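Local coordinates for protein 3-oxosteroid 1-dehydrogenase (Sterolibacterium denitrificans, PDB 7P18) that probably catalyses the FAD-dependent 1,2-dehydrogenation of 3-oxosteroids to 3-oxo-Delta(1)-steroids, passing the electrons to an acceptor, at residues A[283-288]-A[369-374]; A[379-384]-A[491-496]; A[244-249]-A[519-524]. All coordinates share one frame; numbering follows the deposited sequence.

Contact 1. Residues A[283-288]-A[369-374]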
loop_
_atom_site.group_PDB
_atom_site.type_symbol
_atom_site.label_atom_id
_atom_site.label_comp_id
_atom_site.label_asym_id
_atom_site.label_seq_id
_atom_site.Cartn_x
_atom_site.Cartn_y
_atom_site.Cartn_z
ATOM N N TYR A 283 -10.084 4.278 17.882
ATOM C CA TYR A 283 -10.464 5.062 16.680
ATOM C C TYR A 283 -11.179 4.228 15.614
ATOM O O TYR A 283 -12.132 4.767 14.993
ATOM C CB TYR A 283 -9.209 5.701 16.097
ATOM C CG TYR A 283 -8.618 6.810 16.933
ATOM C CD1 TYR A 283 -9.318 7.986 17.160
ATOM C CD2 TYR A 283 -7.356 6.695 17.479
ATOM C CE1 TYR A 283 -8.755 9.023 17.893
ATOM C CE2 TYR A 283 -6.783 7.714 18.231
ATOM C CZ TYR A 283 -7.490 8.886 18.426
ATOM O OH TYR A 283 -6.937 9.884 19.185
ATOM N N LEU A 284 -10.743 2.993 15.374
ATOM C CA LEU A 284 -11.213 2.157 14.228
ATOM C C LEU A 284 -12.469 1.373 14.564
ATOM O O LEU A 284 -12.801 1.150 15.733
ATOM C CB LEU A 284 -10.083 1.215 13.822
ATOM C CG LEU A 284 -8.802 1.876 13.322
ATOM C CD1 LEU A 284 -7.800 0.804 12.922
ATOM C CD2 LEU A 284 -9.050 2.837 12.151
ATOM N N PRO A 285 -13.248 0.945 13.548
ATOM C CA PRO A 285 -14.394 0.097 13.802
ATOM C C PRO A 285 -13.961 -1.240 14.406
ATOM O O PRO A 285 -12.893 -1.744 14.160
ATOM C CB PRO A 285 -15.121 -0.068 12.462
ATOM C CG PRO A 285 -14.055 0.273 11.432
ATOM C CD PRO A 285 -13.150 1.300 12.120
ATOM N N LYS A 286 -14.793 -1.735 15.332
ATOM C CA LYS A 286 -14.608 -3.077 15.931
ATOM C C LYS A 286 -15.389 -4.078 15.092
ATOM O O LYS A 286 -16.447 -3.753 14.568
ATOM C CB LYS A 286 -15.067 -3.074 17.400
ATOM C CG LYS A 286 -13.951 -2.800 18.388
ATOM C CD LYS A 286 -13.301 -1.438 18.269
ATOM C CE LYS A 286 -14.261 -0.291 18.491
ATOM N NZ LYS A 286 -13.540 0.999 18.416
ATOM N N PRO A 287 -14.957 -5.357 15.008
ATOM C CA PRO A 287 -13.733 -5.817 15.654
ATOM C C PRO A 287 -12.486 -5.346 14.912
ATOM O O PRO A 287 -12.536 -5.194 13.716
ATOM C CB PRO A 287 -13.792 -7.345 15.529
ATOM C CG PRO A 287 -14.715 -7.580 14.360
ATOM C CD PRO A 287 -15.691 -6.443 14.346
ATOM N N THR A 288 -11.391 -5.192 15.637
ATOM C CA THR A 288 -10.120 -4.655 15.109
ATOM C C THR A 288 -8.993 -5.439 15.732
ATOM O O THR A 288 -9.070 -5.741 16.920
ATOM C CB THR A 288 -10.017 -3.144 15.318
ATOM O OG1 THR A 288 -8.972 -2.593 14.502
ATOM C CG2 THR A 288 -9.766 -2.756 16.759
ATOM N N ALA A 369 -16.880 -3.057 3.087
ATOM C CA ALA A 369 -18.067 -3.896 2.869
ATOM C C ALA A 369 -18.072 -5.036 3.895
ATOM O O ALA A 369 -19.180 -5.466 4.236
ATOM C CB ALA A 369 -18.103 -4.439 1.454
ATOM N N MET A 370 -16.911 -5.541 4.304
ATOM C CA MET A 370 -16.841 -6.609 5.365
ATOM C C MET A 370 -17.472 -6.041 6.654
ATOM O O MET A 370 -18.358 -6.688 7.242
ATOM C CB MET A 370 -15.408 -7.056 5.629
ATOM C CG MET A 370 -14.777 -7.831 4.476
ATOM S SD MET A 370 -13.089 -8.202 4.725
ATOM C CE MET A 370 -13.128 -9.329 6.123
ATOM N N TYR A 371 -17.100 -4.823 7.029
ATOM C CA TYR A 371 -17.658 -4.158 8.246
ATOM C C TYR A 371 -19.139 -3.893 8.038
ATOM O O TYR A 371 -19.948 -4.095 8.971
ATOM C CB TYR A 371 -16.855 -2.920 8.632
ATOM C CG TYR A 371 -15.577 -3.211 9.370
ATOM C CD1 TYR A 371 -15.586 -3.640 10.696
ATOM C CD2 TYR A 371 -14.347 -3.127 8.743
ATOM C CE1 TYR A 371 -14.410 -3.916 11.375
ATOM C CE2 TYR A 371 -13.165 -3.381 9.405
ATOM C CZ TYR A 371 -13.197 -3.820 10.722
ATOM O OH TYR A 371 -12.027 -4.053 11.348
ATOM N N GLU A 372 -19.535 -3.452 6.856
ATOM C CA GLU A 372 -20.951 -3.124 6.586
ATOM C C GLU A 372 -21.787 -4.398 6.708
ATOM O O GLU A 372 -22.861 -4.357 7.380
ATOM C CB GLU A 372 -21.120 -2.468 5.216
ATOM C CG GLU A 372 -22.477 -1.844 5.007
ATOM C CD GLU A 372 -23.622 -2.780 4.669
ATOM O OE1 GLU A 372 -23.346 -3.936 4.215
ATOM O OE2 GLU A 372 -24.805 -2.354 4.868
ATOM N N ASN A 373 -21.353 -5.510 6.111
ATOM C CA ASN A 373 -22.138 -6.773 6.216
ATOM C C ASN A 373 -22.057 -7.345 7.648
ATOM O O ASN A 373 -23.057 -7.905 8.098
ATOM C CB ASN A 373 -21.708 -7.813 5.200
ATOM C CG ASN A 373 -22.669 -8.978 5.212
ATOM O OD1 ASN A 373 -22.384 -9.998 5.813
ATOM N ND2 ASN A 373 -23.823 -8.788 4.600
ATOM N N HIS A 374 -20.943 -7.197 8.344
ATOM C CA HIS A 374 -20.741 -7.753 9.711
ATOM C C HIS A 374 -21.775 -7.131 10.659
ATOM O O HIS A 374 -22.282 -7.848 11.510
ATOM C CB HIS A 374 -19.305 -7.561 10.162
ATOM C CG HIS A 374 -18.973 -8.249 11.428
ATOM N ND1 HIS A 374 -18.900 -9.622 11.505
ATOM C CD2 HIS A 374 -18.700 -7.777 12.659
ATOM C CE1 HIS A 374 -18.603 -9.971 12.732
ATOM N NE2 HIS A 374 -18.439 -8.875 13.459
HETATM O O HOH W 1 -10.712 -1.864 12.495
#
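Tyr371 carries this contact, reaching from its helix to the proline-rich loop 283-288. Its CG lies anti to the carbonyl carbon and beside the backbone N (chi1 -79°), which starts the ring off toward the loop. The phenol OH donates to Pro287 O at 2.7 Å. The hydroxyl lies in the carbonyl plane, with a C=O...OH angle of 157°. A water gives the Tyr371 hydroxyl a second partner. It donates to Tyr371 OH at 2.8 Å and to Pro285 O at 2.7 Å, and it also bonds Thr288 OG1.

Pro285 covers one face of the Tyr371 ring. Its CG sits almost straight above the centre, 4.0 Å from the ring centroid, in a CH-pi contact. Its CB lies over the same face near CD1 and CE1. Lys286 O and Pro287 O approach the ring at its edge. The ring is therefore held at its hydroxyl, with Pro285 over one face and two carbonyl oxygens at its edge.

One turn along the helix from Tyr371, His374 meets Pro287, which follows a cis peptide bond, tip to tip. With CG anti to the backbone N (chi1 -172°), the imidazole starts toward Pro287. Pro287 CD is 3.7 Å from His374 CD2, at an oblique approach to the imidazole. His374 ND1 probably accepts a hydrogen bond from Ala380 N. The CB of Lys286 points away from the helix, and its NZ bonds Leu284 O at 2.8 Å and also Glu281 O.

The contact lies at the surface. It fastens the loop that follows helix 277-283 to helix 363-377, while Tyr371 also touches Trp322 of strand 320-326 and Ala493 of strand 486-502.

Contact 2. Residues A[379-384]-A[491-496]. With FAD (flavin-adenine dinucleotide), chain C.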
loop_
_atom_site.group_PDB
_atom_site.type_symbol
_atom_site.label_atom_id
_atom_site.label_comp_id
_atom_site.label_asym_id
_atom_site.label_seq_id
_atom_site.Cartn_x
_atom_site.Cartn_y
_atom_site.Cartn_z
ATOM N N SER A 379 -21.307 -12.009 10.948
ATOM C CA SER A 379 -20.351 -13.055 10.536
ATOM C C SER A 379 -19.675 -12.699 9.204
ATOM O O SER A 379 -19.599 -13.583 8.362
ATOM C CB SER A 379 -21.066 -14.403 10.435
ATOM O OG SER A 379 -22.145 -14.295 9.506
ATOM N N ALA A 380 -19.135 -11.492 9.044
ATOM C CA ALA A 380 -18.376 -11.095 7.829
ATOM C C ALA A 380 -16.987 -10.561 8.164
ATOM O O ALA A 380 -16.254 -10.276 7.233
ATOM C CB ALA A 380 -19.200 -10.122 7.046
ATOM N N VAL A 381 -16.626 -10.413 9.439
ATOM C CA VAL A 381 -15.215 -10.127 9.821
ATOM C C VAL A 381 -14.791 -11.220 10.779
ATOM O O VAL A 381 -15.308 -11.201 11.901
ATOM C CB VAL A 381 -15.092 -8.738 10.478
ATOM C CG1 VAL A 381 -13.665 -8.464 10.921
ATOM C CG2 VAL A 381 -15.596 -7.643 9.544
ATOM N N PRO A 382 -13.941 -12.202 10.390
ATOM C CA PRO A 382 -13.506 -12.407 9.006
ATOM C C PRO A 382 -14.602 -12.979 8.112
ATOM O O PRO A 382 -15.680 -13.293 8.574
ATOM C CB PRO A 382 -12.371 -13.423 9.117
ATOM C CG PRO A 382 -12.728 -14.220 10.345
ATOM C CD PRO A 382 -13.352 -13.204 11.285
ATOM N N ALA A 383 -14.303 -13.052 6.806
ATOM C CA ALA A 383 -15.160 -13.660 5.773
ATOM C C ALA A 383 -14.373 -14.804 5.142
ATOM O O ALA A 383 -13.279 -15.094 5.621
ATOM C CB ALA A 383 -15.586 -12.611 4.757
ATOM N N TRP A 384 -14.981 -15.501 4.186
ATOM C CA TRP A 384 -14.470 -16.786 3.653
ATOM C C TRP A 384 -14.367 -16.687 2.141
ATOM O O TRP A 384 -15.379 -16.342 1.489
ATOM C CB TRP A 384 -15.341 -17.961 4.103
ATOM C CG TRP A 384 -15.218 -18.158 5.577
ATOM C CD1 TRP A 384 -16.052 -17.642 6.522
ATOM C CD2 TRP A 384 -14.135 -18.785 6.277
ATOM N NE1 TRP A 384 -15.582 -17.945 7.769
ATOM C CE2 TRP A 384 -14.419 -18.653 7.652
ATOM C CE3 TRP A 384 -12.994 -19.489 5.892
ATOM C CZ2 TRP A 384 -13.580 -19.171 8.626
ATOM C CZ3 TRP A 384 -12.148 -19.982 6.855
ATOM C CH2 TRP A 384 -12.440 -19.820 8.208
ATOM N N VAL A 491 -10.441 -14.755 5.168
ATOM C CA VAL A 491 -10.127 -13.357 4.784
ATOM C C VAL A 491 -10.394 -12.439 5.996
ATOM O O VAL A 491 -11.565 -12.164 6.351
ATOM C CB VAL A 491 -10.919 -12.974 3.525
ATOM C CG1 VAL A 491 -10.646 -11.560 3.194
ATOM C CG2 VAL A 491 -10.508 -13.831 2.329
ATOM N N ASP A 492 -9.322 -11.954 6.580
ATOM C CA ASP A 492 -9.403 -11.007 7.716
ATOM C C ASP A 492 -9.591 -9.581 7.190
ATOM O O ASP A 492 -9.167 -9.289 6.033
ATOM C CB ASP A 492 -8.145 -11.124 8.572
ATOM C CG ASP A 492 -8.165 -12.343 9.487
ATOM O OD1 ASP A 492 -9.201 -12.555 10.100
ATOM O OD2 ASP A 492 -7.127 -13.055 9.539
ATOM N N ALA A 493 -10.183 -8.704 7.988
ATOM C CA ALA A 493 -10.256 -7.252 7.636
ATOM C C ALA A 493 -8.899 -6.640 7.924
ATOM O O ALA A 493 -8.751 -6.019 9.006
ATOM C CB ALA A 493 -11.358 -6.573 8.432
ATOM N N GLY A 494 -7.926 -6.901 7.050
ATOM C CA GLY A 494 -6.557 -6.392 7.136
ATOM C C GLY A 494 -6.439 -4.935 6.691
ATOM O O GLY A 494 -7.455 -4.297 6.413
ATOM N N ASP A 495 -5.214 -4.449 6.669
ATOM C CA ASP A 495 -4.876 -3.068 6.295
ATOM C C ASP A 495 -3.435 -3.038 5.803
ATOM O O ASP A 495 -2.648 -3.935 6.105
ATOM C CB ASP A 495 -5.088 -2.113 7.482
ATOM C CG ASP A 495 -4.097 -2.365 8.600
ATOM O OD1 ASP A 495 -2.898 -2.066 8.405
ATOM O OD2 ASP A 495 -4.532 -3.006 9.593
ATOM N N ILE A 496 -3.117 -1.992 5.064
ATOM C CA ILE A 496 -1.764 -1.593 4.659
ATOM C C ILE A 496 -1.392 -0.284 5.360
ATOM O O ILE A 496 -0.466 0.393 4.895
ATOM C CB ILE A 496 -1.704 -1.534 3.112
ATOM C CG1 ILE A 496 -2.636 -0.483 2.500
ATOM C CG2 ILE A 496 -2.015 -2.923 2.568
ATOM C CD1 ILE A 496 -2.619 -0.448 0.959
HETATM P PA FAD C . 6.027 3.892 6.092
HETATM O O1A FAD C . 6.399 3.574 4.688
HETATM O O2A FAD C . 5.589 2.681 6.871
HETATM O O5B FAD C . 7.286 4.576 6.769
HETATM C C5B FAD C . 7.184 5.015 8.149
HETATM C C4B FAD C . 8.515 4.804 8.803
HETATM O O4B FAD C . 8.543 5.540 10.056
HETATM C C3B FAD C . 8.866 3.343 9.153
HETATM O O3B FAD C . 10.162 2.996 8.676
HETATM C C2B FAD C . 8.771 3.310 10.681
HETATM O O2B FAD C . 9.550 2.274 11.264
HETATM C C1B FAD C . 9.143 4.747 11.046
HETATM N N9A FAD C . 8.694 5.181 12.370
HETATM C C8A FAD C . 7.566 4.829 13.054
HETATM N N7A FAD C . 7.532 5.339 14.282
HETATM C C5A FAD C . 8.689 6.103 14.374
HETATM C C6A FAD C . 9.230 6.899 15.407
HETATM N N6A FAD C . 8.692 7.020 16.626
HETATM N N1A FAD C . 10.403 7.519 15.159
HETATM C C2A FAD C . 10.966 7.364 13.958
HETATM N N3A FAD C . 10.593 6.584 12.938
HETATM C C4A FAD C . 9.413 5.998 13.209
HETATM N N1 FAD C . 0.434 2.087 -1.479
HETATM C C2 FAD C . 0.547 2.671 -2.695
HETATM O O2 FAD C . 0.185 3.848 -2.873
HETATM N N3 FAD C . 1.078 2.024 -3.737
HETATM C C4 FAD C . 1.282 0.659 -3.731
HETATM O O4 FAD C . 1.870 0.152 -4.680
HETATM C C4X FAD C . 1.149 -0.017 -2.488
HETATM N N5 FAD C . 1.374 -1.319 -2.428
HETATM C C5X FAD C . 1.309 -1.920 -1.192
HETATM C C6 FAD C . 1.638 -3.291 -1.082
HETATM C C7 FAD C . 1.724 -3.920 0.153
HETATM C C7M FAD C . 2.109 -5.381 0.252
HETATM C C8 FAD C . 1.532 -3.158 1.320
HETATM C C8M FAD C . 1.646 -3.811 2.686
HETATM C C9 FAD C . 1.127 -1.841 1.221
HETATM C C9A FAD C . 1.059 -1.176 -0.018
HETATM N N10 FAD C . 0.671 0.167 -0.147
HETATM C C10 FAD C . 0.732 0.802 -1.381
HETATM C "C1'" FAD C . 0.455 1.002 1.040
HETATM C "C2'" FAD C . 1.749 1.778 1.371
HETATM O "O2'" FAD C . 2.884 0.923 1.499
HETATM C "C3'" FAD C . 1.621 2.640 2.638
HETATM O "O3'" FAD C . 0.336 3.260 2.730
HETATM C "C4'" FAD C . 2.737 3.661 2.708
HETATM O "O4'" FAD C . 3.971 2.967 2.584
HETATM C "C5'" FAD C . 2.735 4.495 3.972
HETATM O "O5'" FAD C . 3.914 5.321 3.907
HETATM P P FAD C . 4.379 6.148 5.182
HETATM O O1P FAD C . 5.602 6.808 4.709
HETATM O O2P FAD C . 3.286 6.882 5.817
HETATM O O3P FAD C . 4.836 4.977 6.231
#
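Ala383 and Val491 form one antiparallel hydrogen-bonded pair, their side chains on the same face of the sheet. Ala383 N donates to Val491 O at 2.9 Å, and Val491 N returns a bond of 2.9 Å to Ala383 O. Beside this pair, Pro382 CB packs 3.1 Å from Val491 O. The Pro382 ring and the Asp492 side chain lie side by side, pointing the same way, with CB 3.4 Å from Asp492 OD1. Asp492 OD2 is bonded to Gln334. Val381 CG1, anti to the backbone N (chi1 178°), meets Ala493 CB at 3.9 Å.

At the ligand end of 491-496 the chain turns a corner at Ile496, whose CD1 lies 3.4 Å from FAD C1'. Its CB lies 3.4 Å from FAD C9. An alanine here would lose CG1, CG2 and CD1, and would probably open a gap beside the flavin at C8, C9, N10 and C1'.

Further out, Met370 and His374 of helix 363-377 touch Val381. Ala493 centres an inverse gamma turn. Asp495 forms a salt bridge with Arg280. The arrangement is an antiparallel strand pairing in an antiparallel sheet, whose long strand 486-502 runs on into the FAD pocket.

Contact 3. Residues A[244-249]-A[519-524]; sequences KRVTGI and EGLYCI
Val246 and Glu519 meet where the antiparallel strands 233-239, 245-253 and 256-262, a beta meander, approach the edge of the parallel sheet of the Rossmann-type FAD-binding fold. Strand 521-523 is the outermost strand of that parallel sheet on this side. A single direct bond crosses: Val246 N donates to Glu519 O at 2.9 Å, nearly straight at 169°. Arg245 CA also lies 3.4 Å from Glu519 O, as a CA-H...O contact.

Arg245 CG is anti to the backbone N (chi1 172°) and lies 3.7 Å from Glu519 CB. The ends of the two side chains then lead away from each other, and no salt bridge joins them. The guanidinium instead pairs with Glu239, with Thr247 CG2 over one of its faces. Gly520 has a positive phi of 87°, and a CB there would clash with Val246 O. Val246 CG2 packs 4.1 Å from Leu521 CB, and both side chains also rest on Val266 of strand 265-268. Strand 245-253 is itself joined to strand 233-239 through a classic beta bulge, in which Thr247 and Gly248 face Ile237. Beside the Val246 bond, one water donates to Lys244 O at 2.8 Å and accepts from Glu519 N at 3.1 Å.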
loop_
_atom_site.group_PDB
_atom_site.type_symbol
_atom_site.label_atom_id
_atom_site.label_comp_id
_atom_site.label_asym_id
_atom_site.label_seq_id
_atom_site.Cartn_x
_atom_site.Cartn_y
_atom_site.Cartn_z
ATOM N N LYS A 244 2.402 27.905 20.226
ATOM C CA LYS A 244 3.568 26.997 20.226
ATOM C C LYS A 244 4.066 26.817 18.786
ATOM O O LYS A 244 3.254 26.582 17.849
ATOM C CB LYS A 244 3.182 25.684 20.909
ATOM C CG LYS A 244 2.876 25.817 22.390
ATOM C CD LYS A 244 3.949 26.601 23.111
ATOM C CE LYS A 244 3.807 26.585 24.616
ATOM N NZ LYS A 244 2.774 27.557 25.044
ATOM N N ARG A 245 5.373 26.931 18.634
ATOM C CA ARG A 245 6.129 26.656 17.398
ATOM C C ARG A 245 6.989 25.441 17.719
ATOM O O ARG A 245 7.405 25.307 18.874
ATOM C CB ARG A 245 6.986 27.878 17.029
ATOM C CG ARG A 245 7.961 27.677 15.881
ATOM C CD ARG A 245 8.605 28.990 15.481
ATOM N NE ARG A 245 9.339 29.545 16.605
ATOM C CZ ARG A 245 10.667 29.615 16.720
ATOM N NH1 ARG A 245 11.461 29.153 15.763
ATOM N NH2 ARG A 245 11.197 30.162 17.806
ATOM N N VAL A 246 7.249 24.603 16.727
ATOM C CA VAL A 246 8.076 23.385 16.914
ATOM C C VAL A 246 9.487 23.748 16.497
ATOM O O VAL A 246 9.663 24.246 15.355
ATOM C CB VAL A 246 7.524 22.193 16.108
ATOM C CG1 VAL A 246 8.562 21.110 15.950
ATOM C CG2 VAL A 246 6.275 21.661 16.765
ATOM N N THR A 247 10.456 23.502 17.383
ATOM C CA THR A 247 11.870 23.923 17.189
ATOM C C THR A 247 12.793 22.708 17.157
ATOM O O THR A 247 14.005 22.891 16.913
ATOM C CB THR A 247 12.284 24.892 18.303
ATOM O OG1 THR A 247 12.073 24.223 19.546
ATOM C CG2 THR A 247 11.446 26.145 18.294
ATOM N N GLY A 248 12.245 21.503 17.379
ATOM C CA GLY A 248 13.062 20.284 17.383
ATOM C C GLY A 248 12.303 19.063 17.863
ATOM O O GLY A 248 11.079 19.125 18.027
ATOM N N ILE A 249 13.040 17.983 18.122
ATOM C CA ILE A 249 12.465 16.723 18.652
ATOM C C ILE A 249 13.395 16.167 19.729
ATOM O O ILE A 249 14.584 16.461 19.687
ATOM C CB ILE A 249 12.270 15.695 17.523
ATOM C CG1 ILE A 249 13.591 15.260 16.888
ATOM C CG2 ILE A 249 11.298 16.242 16.487
ATOM C CD1 ILE A 249 13.482 14.094 15.916
ATOM N N GLU A 519 3.544 26.426 13.424
ATOM C CA GLU A 519 4.809 26.880 12.810
ATOM C C GLU A 519 5.880 25.832 13.090
ATOM O O GLU A 519 5.968 25.431 14.253
ATOM C CB GLU A 519 5.282 28.203 13.428
ATOM C CG GLU A 519 4.332 29.355 13.205
ATOM C CD GLU A 519 4.168 29.732 11.740
ATOM O OE1 GLU A 519 5.179 29.661 11.008
ATOM O OE2 GLU A 519 3.033 30.090 11.333
ATOM N N GLY A 520 6.640 25.471 12.066
ATOM C CA GLY A 520 7.767 24.524 12.094
ATOM C C GLY A 520 7.380 23.045 11.910
ATOM O O GLY A 520 8.300 22.201 11.888
ATOM N N LEU A 521 6.094 22.703 11.847
ATOM C CA LEU A 521 5.647 21.274 11.854
ATOM C C LEU A 521 4.894 20.935 10.564
ATOM O O LEU A 521 3.855 21.574 10.274
ATOM C CB LEU A 521 4.736 21.015 13.034
ATOM C CG LEU A 521 4.451 19.539 13.323
ATOM C CD1 LEU A 521 5.745 18.825 13.660
ATOM C CD2 LEU A 521 3.423 19.392 14.437
ATOM N N TYR A 522 5.407 19.929 9.870
ATOM C CA TYR A 522 4.847 19.370 8.632
ATOM C C TYR A 522 4.529 17.898 8.891
ATOM O O TYR A 522 5.124 17.293 9.798
ATOM C CB TYR A 522 5.837 19.535 7.490
ATOM C CG TYR A 522 6.164 20.980 7.190
ATOM C CD1 TYR A 522 7.058 21.693 7.972
ATOM C CD2 TYR A 522 5.536 21.652 6.146
ATOM C CE1 TYR A 522 7.326 23.043 7.731
ATOM C CE2 TYR A 522 5.820 22.985 5.874
ATOM C CZ TYR A 522 6.727 23.684 6.657
ATOM O OH TYR A 522 7.006 25.001 6.365
ATOM N N CYS A 523 3.664 17.322 8.068
ATOM C CA CYS A 523 3.246 15.919 8.240
ATOM C C CYS A 523 2.779 15.370 6.898
ATOM O O CYS A 523 2.005 16.063 6.200
ATOM C CB CYS A 523 2.169 15.829 9.295
ATOM S SG CYS A 523 1.640 14.128 9.656
ATOM N N ILE A 524 3.259 14.174 6.550
ATOM C CA ILE A 524 3.028 13.569 5.218
ATOM C C ILE A 524 2.731 12.071 5.392
ATOM O O ILE A 524 3.064 11.494 6.432
ATOM C CB ILE A 524 4.241 13.821 4.313
ATOM C CG1 ILE A 524 5.470 13.061 4.816
ATOM C CG2 ILE A 524 4.532 15.311 4.160
ATOM C CD1 ILE A 524 6.637 13.139 3.912
HETATM O O HOH W 2 2.577 28.243 15.751
#

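Contacts 1 and 2 are neighbours, with centres 9 Å apart, and helix 363-377 of contact 1 packs on the segments of contact 2. His374 joins them directly, its ND1 probably bonding Ala380 N of 379-384. Contact 3 stands apart, its centre 34 Å from that of contact 1 and 37 Å from that of contact 2. Contact 2 is buried, contact 1 lies at the surface and contact 3 is partly buried. Their chemistry differs accordingly. Contact 2 relies on a strand pair and apolar packing, contact 1 on a phenol, prolines and a water, and contact 3 on one backbone bond, aliphatic packing and a water. Of the three, contact 2 alone reaches the flavin.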